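Local coordinates for protein lectin (Pleurotus ostreatus, PDB 6T0Q) that probably binds galactose and N-acetylgalactosamine-type sugars through calcium-containing sites in its carbohydrate-binding-module-like domains, at residues I236-R241 with A286-T291; N199-S204 with V304-S309; L193-S198 with G337-A342; Y257-A262 with G347-S352. All blocks are in the same frame, centred on the assembly; numbering follows the deposited sequence.

Contact 1 of 4, residues I236-R241 with A286-T291. With CA (calcium ion), chain G.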
loop_
_atom_site.group_PDB
_atom_site.type_symbol
_atom_site.label_atom_id
_atom_site.label_comp_id
_atom_site.label_asym_id
_atom_site.label_seq_id
_atom_site.Cartn_x
_atom_site.Cartn_y
_atom_site.Cartn_z
ATOM N N ILE A 236 4.137 -20.122 -13.393
ATOM C CA ILE A 236 2.789 -20.577 -13.052
ATOM C C ILE A 236 2.383 -21.780 -13.900
ATOM O O ILE A 236 2.752 -21.898 -15.075
ATOM C CB ILE A 236 1.781 -19.414 -13.211
ATOM C CG1 ILE A 236 0.356 -19.835 -12.841
ATOM C CG2 ILE A 236 1.811 -18.852 -14.644
ATOM C CD1 ILE A 236 -0.566 -18.598 -12.698
ATOM N N ALA A 237 1.600 -22.676 -13.294
ATOM C CA ALA A 237 0.956 -23.773 -14.008
ATOM C C ALA A 237 -0.348 -24.105 -13.298
ATOM O O ALA A 237 -0.515 -23.809 -12.112
ATOM C CB ALA A 237 1.857 -25.017 -14.085
ATOM N N ALA A 238 -1.275 -24.731 -14.028
ATOM C CA ALA A 238 -2.567 -25.081 -13.450
ATOM C C ALA A 238 -3.136 -26.323 -14.118
ATOM O O ALA A 238 -2.898 -26.581 -15.301
ATOM C CB ALA A 238 -3.588 -23.938 -13.571
ATOM N N ASP A 239 -3.898 -27.081 -13.333
ATOM C CA ASP A 239 -4.750 -28.166 -13.808
ATOM C C ASP A 239 -6.188 -27.695 -13.598
ATOM O O ASP A 239 -6.659 -27.664 -12.457
ATOM C CB ASP A 239 -4.458 -29.445 -13.015
ATOM C CG ASP A 239 -5.214 -30.667 -13.537
ATOM O OD1 ASP A 239 -6.127 -30.519 -14.374
ATOM O OD2 ASP A 239 -4.874 -31.790 -13.108
ATOM N N ASP A 240 -6.899 -27.333 -14.672
ATOM C CA ASP A 240 -6.561 -27.542 -16.086
ATOM C C ASP A 240 -5.936 -26.357 -16.819
ATOM O O ASP A 240 -5.214 -26.549 -17.796
ATOM C CB ASP A 240 -7.835 -27.925 -16.854
ATOM C CG ASP A 240 -8.137 -29.399 -16.779
ATOM O OD1 ASP A 240 -7.463 -30.170 -17.492
ATOM O OD2 ASP A 240 -9.027 -29.784 -15.992
ATOM N N ARG A 241 -6.264 -25.137 -16.398
ATOM C CA ARG A 241 -5.852 -23.945 -17.135
ATOM C C ARG A 241 -5.978 -22.741 -16.211
ATOM O O ARG A 241 -6.605 -22.814 -15.154
ATOM C CB ARG A 241 -6.705 -23.748 -18.397
ATOM C CG ARG A 241 -8.197 -23.554 -18.095
ATOM C CD ARG A 241 -9.010 -23.212 -19.348
ATOM N NE ARG A 241 -8.884 -24.239 -20.380
ATOM C CZ ARG A 241 -8.227 -24.080 -21.528
ATOM N NH1 ARG A 241 -7.635 -22.924 -21.808
ATOM N NH2 ARG A 241 -8.160 -25.081 -22.400
ATOM N N ALA A 286 -7.637 -30.864 -9.415
ATOM C CA ALA A 286 -7.451 -29.473 -9.808
ATOM C C ALA A 286 -6.448 -28.794 -8.884
ATOM O O ALA A 286 -6.353 -29.123 -7.698
ATOM C CB ALA A 286 -8.780 -28.704 -9.777
ATOM N N GLY A 287 -5.725 -27.822 -9.433
ATOM C CA GLY A 287 -4.835 -27.002 -8.629
ATOM C C GLY A 287 -4.170 -25.953 -9.497
ATOM O O GLY A 287 -4.081 -26.090 -10.720
ATOM N N VAL A 288 -3.710 -24.892 -8.839
ATOM C CA VAL A 288 -2.849 -23.904 -9.481
ATOM C C VAL A 288 -1.643 -23.689 -8.576
ATOM O O VAL A 288 -1.758 -23.734 -7.345
ATOM C CB VAL A 288 -3.593 -22.578 -9.777
ATOM C CG1 VAL A 288 -4.112 -21.953 -8.508
ATOM C CG2 VAL A 288 -2.684 -21.572 -10.531
ATOM N N ILE A 289 -0.478 -23.494 -9.183
ATOM C CA ILE A 289 0.762 -23.311 -8.437
ATOM C C ILE A 289 1.541 -22.190 -9.104
ATOM O O ILE A 289 1.500 -22.044 -10.330
ATOM C CB ILE A 289 1.574 -24.626 -8.377
ATOM C CG1 ILE A 289 2.797 -24.482 -7.469
ATOM C CG2 ILE A 289 2.005 -25.079 -9.771
ATOM C CD1 ILE A 289 3.501 -25.834 -7.227
ATOM N N ALA A 290 2.223 -21.373 -8.296
ATOM C CA ALA A 290 2.982 -20.262 -8.848
ATOM C C ALA A 290 4.076 -19.857 -7.877
ATOM O O ALA A 290 3.963 -20.052 -6.664
ATOM C CB ALA A 290 2.099 -19.049 -9.158
ATOM N N THR A 291 5.139 -19.300 -8.438
ATOM C CA THR A 291 6.222 -18.690 -7.684
ATOM C C THR A 291 6.456 -17.322 -8.293
ATOM O O THR A 291 6.500 -17.191 -9.519
ATOM C CB THR A 291 7.504 -19.534 -7.740
ATOM O OG1 THR A 291 7.224 -20.858 -7.264
ATOM C CG2 THR A 291 8.614 -18.901 -6.872
HETATM CA CA CA G . -8.534 -31.285 -13.909
#
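Ala237 and Ile289 form a hydrogen-bonded antiparallel pair, and Asp239 and Gly287 form the next, tying strand 229-239 to strand 287-296. Ala237 N gives to Ile289 O at 3.0 Å, and the return bond from Ile289 N to Ala237 O is equally straight. Ile236, Ala238, Val288 and Ala290 turn to one face of the sheet. There Val288 CG2, anti to its backbone N, reaches across to Ala238 CB at 4.0 Å. Ile236 CG1, also anti to its N (chi1 -179°), comes within 4.2 Å of Val288 CG2 and also meets Ala290 CB. Branched residues alternate with alanines, so bulk on one strand meets a short methyl on the other, and the layer is backed by Ile277 of the facing sheet. On the other face Ile289 CG2 rests 4.3 Å from Ala237 CB, while the rest of Ile289 leads away toward Trp200 and Phe339.

Asp239 shares that second face. Its CG stands anti to N (chi1 -175°) and its OD1 binds the calcium ion at 2.6 Å, while OD2 accepts from Trp344 NE1, which helps fix the turn of the carboxylate. The peptide between Asp239 and Asp240 is cis, and Asp240 OD2 reaches the same ion at 2.6 Å. Asn281 OD1 and the carbonyls of Gly283 and Pro285 complete the protein ligands. Two adjacent carboxylates would repel each other without the cation, so calcium probably stabilises this strand end, from which Arg241 continues into the sugar pocket.

Contact 2 of 4, residues N199-S204 with V304-S309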
loop_
_atom_site.group_PDB
_atom_site.type_symbol
_atom_site.label_atom_id
_atom_site.label_comp_id
_atom_site.label_asym_id
_atom_site.label_seq_id
_atom_site.Cartn_x
_atom_site.Cartn_y
_atom_site.Cartn_z
ATOM N N ASN A 199 3.089 -24.357 -3.421
ATOM C CA ASN A 199 2.015 -25.322 -3.206
ATOM C C ASN A 199 0.985 -25.247 -4.319
ATOM O O ASN A 199 0.668 -24.163 -4.817
ATOM C CB ASN A 199 1.268 -25.081 -1.878
ATOM C CG ASN A 199 2.188 -25.020 -0.700
ATOM O OD1 ASN A 199 2.568 -26.046 -0.149
ATOM N ND2 ASN A 199 2.568 -23.806 -0.307
ATOM N N TRP A 200 0.437 -26.402 -4.678
ATOM C CA TRP A 200 -0.813 -26.409 -5.414
ATOM C C TRP A 200 -1.929 -25.960 -4.479
ATOM O O TRP A 200 -2.071 -26.497 -3.374
ATOM C CB TRP A 200 -1.112 -27.806 -5.949
ATOM C CG TRP A 200 -0.100 -28.358 -6.919
ATOM C CD1 TRP A 200 0.980 -29.144 -6.626
ATOM C CD2 TRP A 200 -0.104 -28.194 -8.342
ATOM N NE1 TRP A 200 1.650 -29.478 -7.782
ATOM C CE2 TRP A 200 1.002 -28.910 -8.849
ATOM C CE3 TRP A 200 -0.942 -27.520 -9.237
ATOM C CZ2 TRP A 200 1.296 -28.969 -10.213
ATOM C CZ3 TRP A 200 -0.649 -27.582 -10.595
ATOM C CH2 TRP A 200 0.462 -28.303 -11.066
ATOM N N ILE A 201 -2.699 -24.955 -4.896
ATOM C CA ILE A 201 -3.822 -24.470 -4.103
ATOM C C ILE A 201 -5.095 -24.558 -4.936
ATOM O O ILE A 201 -5.063 -24.682 -6.164
ATOM C CB ILE A 201 -3.618 -23.023 -3.582
ATOM C CG1 ILE A 201 -3.503 -22.023 -4.745
ATOM C CG2 ILE A 201 -2.387 -22.948 -2.673
ATOM C CD1 ILE A 201 -3.411 -20.551 -4.285
ATOM N N TRP A 202 -6.228 -24.495 -4.241
ATOM C CA TRP A 202 -7.534 -24.415 -4.886
ATOM C C TRP A 202 -8.508 -23.831 -3.871
ATOM O O TRP A 202 -8.123 -23.478 -2.752
ATOM C CB TRP A 202 -7.994 -25.789 -5.393
ATOM C CG TRP A 202 -8.991 -25.723 -6.529
ATOM C CD1 TRP A 202 -10.332 -26.029 -6.472
ATOM C CD2 TRP A 202 -8.725 -25.335 -7.886
ATOM N NE1 TRP A 202 -10.903 -25.862 -7.713
ATOM C CE2 TRP A 202 -9.942 -25.430 -8.595
ATOM C CE3 TRP A 202 -7.571 -24.922 -8.573
ATOM C CZ2 TRP A 202 -10.041 -25.124 -9.954
ATOM C CZ3 TRP A 202 -7.670 -24.617 -9.918
ATOM C CH2 TRP A 202 -8.898 -24.725 -10.598
ATOM N N THR A 203 -9.771 -23.705 -4.275
ATOM C CA THR A 203 -10.803 -23.413 -3.290
ATOM C C THR A 203 -11.081 -24.663 -2.459
ATOM O O THR A 203 -10.671 -25.778 -2.803
ATOM C CB THR A 203 -12.082 -22.912 -3.963
ATOM O OG1 THR A 203 -12.282 -23.615 -5.196
ATOM C CG2 THR A 203 -11.989 -21.419 -4.244
ATOM N N SER A 204 -11.794 -24.473 -1.351
ATOM C CA SER A 204 -11.948 -25.542 -0.373
ATOM C C SER A 204 -12.974 -26.599 -0.783
ATOM O O SER A 204 -13.176 -27.553 -0.025
ATOM C CB SER A 204 -12.308 -24.950 0.995
ATOM O OG SER A 204 -13.489 -24.177 0.913
ATOM N N VAL A 304 7.067 -14.720 -3.411
ATOM C CA VAL A 304 5.715 -15.079 -3.014
ATOM C C VAL A 304 5.394 -16.404 -3.681
ATOM O O VAL A 304 5.723 -16.597 -4.855
ATOM C CB VAL A 304 4.713 -13.985 -3.447
ATOM C CG1 VAL A 304 3.286 -14.483 -3.319
ATOM C CG2 VAL A 304 4.938 -12.712 -2.626
ATOM N N VAL A 305 4.785 -17.328 -2.933
ATOM C CA VAL A 305 4.378 -18.619 -3.480
ATOM C C VAL A 305 2.887 -18.791 -3.244
ATOM O O VAL A 305 2.313 -18.204 -2.323
ATOM C CB VAL A 305 5.163 -19.801 -2.860
ATOM C CG1 VAL A 305 6.672 -19.595 -3.043
ATOM C CG2 VAL A 305 4.817 -19.957 -1.375
ATOM N N THR A 306 2.250 -19.598 -4.091
ATOM C CA THR A 306 0.884 -20.001 -3.804
ATOM C C THR A 306 0.852 -20.772 -2.491
ATOM O O THR A 306 1.577 -21.758 -2.321
ATOM C CB THR A 306 0.316 -20.841 -4.953
ATOM O OG1 THR A 306 1.337 -21.710 -5.474
ATOM C CG2 THR A 306 -0.175 -19.919 -6.065
ATOM N N ASP A 307 0.035 -20.299 -1.553
ATOM C CA ASP A 307 -0.111 -20.921 -0.244
ATOM C C ASP A 307 -1.434 -20.437 0.351
ATOM O O ASP A 307 -2.239 -19.794 -0.333
ATOM C CB ASP A 307 1.108 -20.613 0.642
ATOM C CG ASP A 307 1.327 -19.101 0.858
ATOM O OD1 ASP A 307 0.365 -18.319 0.739
ATOM O OD2 ASP A 307 2.474 -18.692 1.142
ATOM N N ALA A 308 -1.663 -20.732 1.633
ATOM C CA ALA A 308 -2.939 -20.362 2.249
ATOM C C ALA A 308 -3.076 -18.868 2.511
ATOM O O ALA A 308 -4.153 -18.431 2.942
ATOM C CB ALA A 308 -3.143 -21.141 3.553
ATOM N N SER A 309 -2.039 -18.062 2.257
ATOM C CA SER A 309 -2.185 -16.618 2.394
ATOM C C SER A 309 -2.870 -15.991 1.190
ATOM O O SER A 309 -3.237 -14.818 1.251
ATOM C CB SER A 309 -0.824 -15.947 2.616
ATOM O OG SER A 309 -0.099 -15.809 1.398
#
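Asn199 meets Thr306 through backbone and side chain together. From its CB, 3.4 Å from Thr306 O, the side chain runs to CG, which stands beside the backbone N and anti to the carbonyl carbon (chi1 -53°). This puts CG on the side of Thr306 O, 3.7 Å away. At the tip ND2 gives a hydrogen bond to Thr306 O, 3.0 Å long with an N-H...O angle of 161°; the acceptor lies close to the amide plane, and ND2 in turn lies in the plane of the carbonyl. The amide nitrogen also touches Asp307 CB at 3.6 Å, whereas OD1 faces the neighbouring strand at Ala338. Thr306 O takes a second, weak bond from Asn199 N.

The pairing joins edge strands of two sheets of a beta sandwich: 199-202 borders one, and 301-305, just before Thr306, borders the other. Asparagine suits this place because its amide N-H can reach Thr306 O, just past the end of strand 301-305, which the backbone N meets only weakly.

Thr306 repays the bond with its hydroxyl, OG1 donating to Asn199 O at 2.6 Å while accepting from Ala290 N. Its CG2 packs against Ile201 CD1 at 3.7 Å, and Ile201 CG2 rests 3.8 Å from Asp307 N, so the isoleucine supplies the apolar part of the contact beside these hydrogen bonds. Beyond, Asp307 makes an Asx turn: OD1 accepts from Ser309 N above the carboxylate plane and from Ser309 OG on its syn lone pair.

Contact 3 of 4, residues L193-S198 with G337-A342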
loop_
_atom_site.group_PDB
_atom_site.type_symbol
_atom_site.label_atom_id
_atom_site.label_comp_id
_atom_site.label_asym_id
_atom_site.label_seq_id
_atom_site.Cartn_x
_atom_site.Cartn_y
_atom_site.Cartn_z
ATOM N N LEU A 193 12.645 -20.090 -11.918
ATOM C CA LEU A 193 12.242 -20.027 -10.518
ATOM C C LEU A 193 11.951 -21.443 -10.050
ATOM O O LEU A 193 11.576 -22.299 -10.863
ATOM C CB LEU A 193 10.980 -19.166 -10.307
ATOM C CG LEU A 193 11.127 -17.656 -10.511
ATOM C CD1 LEU A 193 9.745 -16.990 -10.526
ATOM C CD2 LEU A 193 12.001 -17.066 -9.406
ATOM N N PRO A 194 12.099 -21.722 -8.757
ATOM C CA PRO A 194 11.714 -23.047 -8.252
ATOM C C PRO A 194 10.205 -23.139 -8.096
ATOM O O PRO A 194 9.535 -22.152 -7.774
ATOM C CB PRO A 194 12.415 -23.120 -6.889
ATOM C CG PRO A 194 12.392 -21.689 -6.416
ATOM C CD PRO A 194 12.657 -20.871 -7.690
ATOM N N LEU A 195 9.665 -24.331 -8.357
ATOM C CA LEU A 195 8.336 -24.668 -7.852
ATOM C C LEU A 195 8.415 -25.391 -6.516
ATOM O O LEU A 195 7.476 -25.313 -5.712
ATOM C CB LEU A 195 7.575 -25.523 -8.867
ATOM C CG LEU A 195 7.133 -24.756 -10.111
ATOM C CD1 LEU A 195 6.427 -25.694 -11.065
ATOM C CD2 LEU A 195 6.245 -23.551 -9.726
ATOM N N ARG A 196 9.518 -26.092 -6.268
ATOM C CA ARG A 196 9.846 -26.518 -4.919
ATOM C C ARG A 196 9.749 -25.324 -3.978
ATOM O O ARG A 196 10.273 -24.247 -4.273
ATOM C CB ARG A 196 11.258 -27.108 -4.903
ATOM C CG ARG A 196 11.742 -27.540 -3.530
ATOM C CD ARG A 196 13.193 -28.019 -3.604
ATOM N NE ARG A 196 13.396 -29.033 -4.636
ATOM C CZ ARG A 196 13.546 -30.331 -4.386
ATOM N NH1 ARG A 196 13.506 -30.767 -3.131
ATOM N NH2 ARG A 196 13.728 -31.191 -5.385
ATOM N N GLY A 197 9.044 -25.503 -2.862
ATOM C CA GLY A 197 8.741 -24.399 -1.971
ATOM C C GLY A 197 7.385 -23.759 -2.200
ATOM O O GLY A 197 6.932 -22.983 -1.350
ATOM N N SER A 198 6.724 -24.059 -3.313
ATOM C CA SER A 198 5.376 -23.577 -3.580
ATOM C C SER A 198 4.374 -24.714 -3.410
ATOM O O SER A 198 4.742 -25.883 -3.259
ATOM C CB SER A 198 5.279 -22.979 -4.990
ATOM O OG SER A 198 6.213 -21.928 -5.142
ATOM N N GLY A 337 -1.423 -29.577 -1.896
ATOM C CA GLY A 337 -0.190 -30.277 -1.563
ATOM C C GLY A 337 1.002 -29.418 -1.946
ATOM O O GLY A 337 0.891 -28.486 -2.748
ATOM N N ALA A 338 2.144 -29.733 -1.337
ATOM C CA ALA A 338 3.374 -29.074 -1.764
ATOM C C ALA A 338 3.757 -29.568 -3.155
ATOM O O ALA A 338 3.376 -30.664 -3.567
ATOM C CB ALA A 338 4.514 -29.351 -0.783
ATOM N N PHE A 339 4.523 -28.756 -3.883
ATOM C CA PHE A 339 4.974 -29.182 -5.205
ATOM C C PHE A 339 5.658 -30.534 -5.105
ATOM O O PHE A 339 6.507 -30.745 -4.237
ATOM C CB PHE A 339 5.942 -28.176 -5.825
ATOM C CG PHE A 339 6.486 -28.632 -7.153
ATOM C CD1 PHE A 339 5.643 -28.734 -8.254
ATOM C CD2 PHE A 339 7.815 -29.005 -7.293
ATOM C CE1 PHE A 339 6.122 -29.173 -9.486
ATOM C CE2 PHE A 339 8.307 -29.439 -8.524
ATOM C CZ PHE A 339 7.454 -29.526 -9.620
ATOM N N GLY A 340 5.265 -31.460 -5.986
ATOM C CA GLY A 340 5.780 -32.823 -5.988
ATOM C C GLY A 340 4.718 -33.881 -5.745
ATOM O O GLY A 340 4.877 -35.019 -6.192
ATOM N N VAL A 341 3.643 -33.533 -5.025
ATOM C CA VAL A 341 2.619 -34.523 -4.710
ATOM C C VAL A 341 1.990 -35.089 -5.981
ATOM O O VAL A 341 1.880 -34.412 -7.014
ATOM C CB VAL A 341 1.514 -33.936 -3.812
ATOM C CG1 VAL A 341 2.055 -33.620 -2.427
ATOM C CG2 VAL A 341 0.898 -32.692 -4.477
ATOM N N ALA A 342 1.570 -36.349 -5.889
ATOM C CA ALA A 342 0.639 -36.926 -6.845
ATOM C C ALA A 342 -0.634 -36.077 -6.902
ATOM O O ALA A 342 -1.014 -35.448 -5.910
ATOM C CB ALA A 342 0.296 -38.363 -6.436
#
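Two type II beta turns, Leu195 to Ser198 and Ala338 to Val341, pack together where Leu195 lies against Phe339. They sit beside each other at the same end of two neighbouring strands of the sandwich, the first turn leading into strand 199-202 and the second following strand 331-338. Each turn carries a glycine, Gly197 and Gly340, at its third position, where the positive phi would press a CB against the preceding carbonyl oxygen.

Phe339 carries the contact. Its CG stands anti to the backbone N (chi1 177°), on the side of Leu195, and the ring turns one face to Leu195 CB. That CB stands over the ring centre in a CH-pi contact, 3.6 Å from the centroid of the Phe339 ring and only 8° off its normal. Farther out, Leu195 CD1 touches Phe339 CE1 at 3.8 Å. Leucine suits the place because it is apolar along its whole length, and the flat phenylalanine ring takes both its CB and its CD1. Around the pair come Ile289, Trp200 and Met348, which join this packing to the interior.

The backbones are linked as well. Phe339 N donates to Ser198 O at 2.9 Å, linking the last residue of the first turn to the second residue of the other. Leu195 O closes its own turn by accepting from Ser198 N at 2.8 Å, and it also lies 3.3 Å from Phe339 CB.

Contact 4 of 4, residues Y257-A262 with G347-S352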
loop_
_atom_site.group_PDB
_atom_site.type_symbol
_atom_site.label_atom_id
_atom_site.label_comp_id
_atom_site.label_asym_id
_atom_site.label_seq_id
_atom_site.Cartn_x
_atom_site.Cartn_y
_atom_site.Cartn_z
ATOM N N TYR A 257 -0.550 -28.629 -17.147
ATOM C CA TYR A 257 -0.014 -28.896 -15.824
ATOM C C TYR A 257 1.283 -29.687 -15.888
ATOM O O TYR A 257 1.789 -30.123 -14.850
ATOM C CB TYR A 257 -1.053 -29.610 -14.948
ATOM C CG TYR A 257 -1.737 -30.822 -15.573
ATOM C CD1 TYR A 257 -1.210 -32.094 -15.424
ATOM C CD2 TYR A 257 -2.928 -30.682 -16.284
ATOM C CE1 TYR A 257 -1.844 -33.213 -15.983
ATOM C CE2 TYR A 257 -3.560 -31.784 -16.854
ATOM C CZ TYR A 257 -3.015 -33.045 -16.693
ATOM O OH TYR A 257 -3.646 -34.136 -17.258
ATOM N N THR A 258 1.848 -29.868 -17.082
ATOM C CA THR A 258 3.164 -30.481 -17.213
ATOM C C THR A 258 4.221 -29.536 -17.764
ATOM O O THR A 258 5.416 -29.833 -17.649
ATOM C CB THR A 258 3.092 -31.718 -18.120
ATOM O OG1 THR A 258 2.558 -31.339 -19.393
ATOM C CG2 THR A 258 2.196 -32.793 -17.494
ATOM N N VAL A 259 3.819 -28.419 -18.360
ATOM C CA VAL A 259 4.748 -27.425 -18.881
ATOM C C VAL A 259 4.341 -26.080 -18.290
ATOM O O VAL A 259 3.277 -25.548 -18.631
ATOM C CB VAL A 259 4.745 -27.382 -20.415
ATOM C CG1 VAL A 259 5.687 -26.287 -20.920
ATOM C CG2 VAL A 259 5.139 -28.760 -20.993
ATOM N N ALA A 260 5.175 -25.538 -17.394
ATOM C CA ALA A 260 4.870 -24.274 -16.735
ATOM C C ALA A 260 5.194 -23.089 -17.641
ATOM O O ALA A 260 6.040 -23.168 -18.538
ATOM C CB ALA A 260 5.651 -24.143 -15.422
ATOM N N ASP A 261 4.526 -21.968 -17.379
ATOM C CA ASP A 261 4.749 -20.726 -18.112
ATOM C C ASP A 261 5.434 -19.704 -17.216
ATOM O O ASP A 261 5.129 -19.618 -16.026
ATOM C CB ASP A 261 3.427 -20.158 -18.614
ATOM C CG ASP A 261 2.658 -21.161 -19.440
ATOM O OD1 ASP A 261 3.292 -21.778 -20.320
ATOM O OD2 ASP A 261 1.451 -21.369 -19.177
ATOM N N ALA A 262 6.341 -18.915 -17.797
ATOM C CA ALA A 262 7.040 -17.853 -17.082
ATOM C C ALA A 262 6.802 -16.516 -17.766
ATOM O O ALA A 262 6.763 -16.435 -19.002
ATOM C CB ALA A 262 8.551 -18.132 -16.981
ATOM N N GLY A 347 7.883 -33.616 -12.074
ATOM C CA GLY A 347 8.482 -33.501 -13.397
ATOM C C GLY A 347 8.139 -32.270 -14.220
ATOM O O GLY A 347 8.485 -32.232 -15.404
ATOM N N MET A 348 7.480 -31.263 -13.649
ATOM C CA MET A 348 7.135 -30.043 -14.389
ATOM C C MET A 348 8.296 -29.527 -15.243
ATOM O O MET A 348 9.410 -29.327 -14.751
ATOM C CB MET A 348 6.707 -28.943 -13.410
ATOM C CG MET A 348 6.132 -27.694 -14.100
ATOM S SD MET A 348 4.437 -27.960 -14.674
ATOM C CE MET A 348 3.579 -28.100 -13.088
ATOM N N VAL A 349 8.026 -29.292 -16.520
ATOM C CA VAL A 349 8.998 -28.616 -17.376
ATOM C C VAL A 349 8.961 -27.119 -17.067
ATOM O O VAL A 349 7.941 -26.455 -17.275
ATOM C CB VAL A 349 8.709 -28.878 -18.858
ATOM C CG1 VAL A 349 9.696 -28.086 -19.723
ATOM C CG2 VAL A 349 8.783 -30.387 -19.169
ATOM N N ILE A 350 10.076 -26.587 -16.577
ATOM C CA ILE A 350 10.189 -25.182 -16.185
ATOM C C ILE A 350 11.110 -24.471 -17.171
ATOM O O ILE A 350 12.178 -25.013 -17.495
ATOM C CB ILE A 350 10.732 -25.054 -14.753
ATOM C CG1 ILE A 350 9.796 -25.758 -13.756
ATOM C CG2 ILE A 350 10.936 -23.576 -14.391
ATOM C CD1 ILE A 350 10.396 -25.956 -12.360
ATOM N N PRO A 351 10.766 -23.271 -17.650
ATOM C CA PRO A 351 11.681 -22.541 -18.540
ATOM C C PRO A 351 13.024 -22.279 -17.876
ATOM O O PRO A 351 13.110 -22.051 -16.669
ATOM C CB PRO A 351 10.936 -21.228 -18.821
ATOM C CG PRO A 351 9.482 -21.557 -18.582
ATOM C CD PRO A 351 9.511 -22.531 -17.425
ATOM N N SER A 352 14.077 -22.320 -18.688
ATOM C CA SER A 352 15.418 -22.015 -18.209
ATOM C C SER A 352 15.539 -20.551 -17.812
ATOM O O SER A 352 14.944 -19.667 -18.435
ATOM C CB SER A 352 16.447 -22.331 -19.299
ATOM O OG SER A 352 16.367 -23.692 -19.667
HETATM O O HOH W 1 6.332 -32.377 -17.237
HETATM O O HOH W 2 8.050 -24.659 -19.322
#
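Ala260 and Met348 make the apolar centre, with Ala260 CB 3.8 Å from Met348 CG. The methionine leaves the backbone with CG anti to N, then bends at chi2 (77°) and again at chi3. The folded chain sets SD against the backbone from Tyr257 O to Ala260 N and brings its methyl CE to 3.2 Å from Tyr257 O. A flexible, unbranched thioether suits this place, since it can follow the backbone while also packing on Ala237 and Leu195. Alanine, with only CB, lets the Met348 chain come close to the backbone. Farther along, Pro351 CG rests 3.9 Å from Ala262 CB, and the proline ring also lies close to Ala260 O. Toward the outside Val259 and Val349 lie side by side and point the same way, Val259 CG2 being 4.2 Å from Val349 CB.

The C-terminal segment thus runs beside the approach to strand 261-265, an inner strand of the five-stranded sheet, the two end-to-end directions differing by 24°. The backbones are joined in a single bridge between Val259 and Val349. Val349 N donates almost straight (171°) to Thr258 O at 2.9 Å, and Val349 O accepts from Ala260 N at the same 2.9 Å. Pro351, lacking an N-H, takes part by its ring instead.

At the polar edge two waters extend the pairing. One donates to Thr258 O at 2.7 Å and to Gly347 O; the other donates to Ala260 O at 2.6 Å and to Val349 O. Tyr257, whose CB points away from 347-352, packs on Asp239 near the calcium ion.

Overall arrangement
All four contacts lie in the C-terminal half of the chain, in the second beta-sandwich domain. Contacts 1, 2 and 4 share the five-stranded sheet: 229-239 is the central strand, with 261-265 and 287-296 on its two sides, and 301-305 is an edge. Contact 3 joins the turn leading into strand 199-202 to the end of strand 331-338, neighbours in the seven-stranded sheet, which contact 2 also reaches. Centres of contacts 1 and 2, and of 1 and 4, are about 10 Å apart, contacts 2 and 4 about 18 Å. Along the chain, contact 3 begins first, then 2, 1 and 4, with contact 4 closing last. Segments far apart in sequence, the C-terminal one included, close this domain, which carries calcium at the end of strand 229-239.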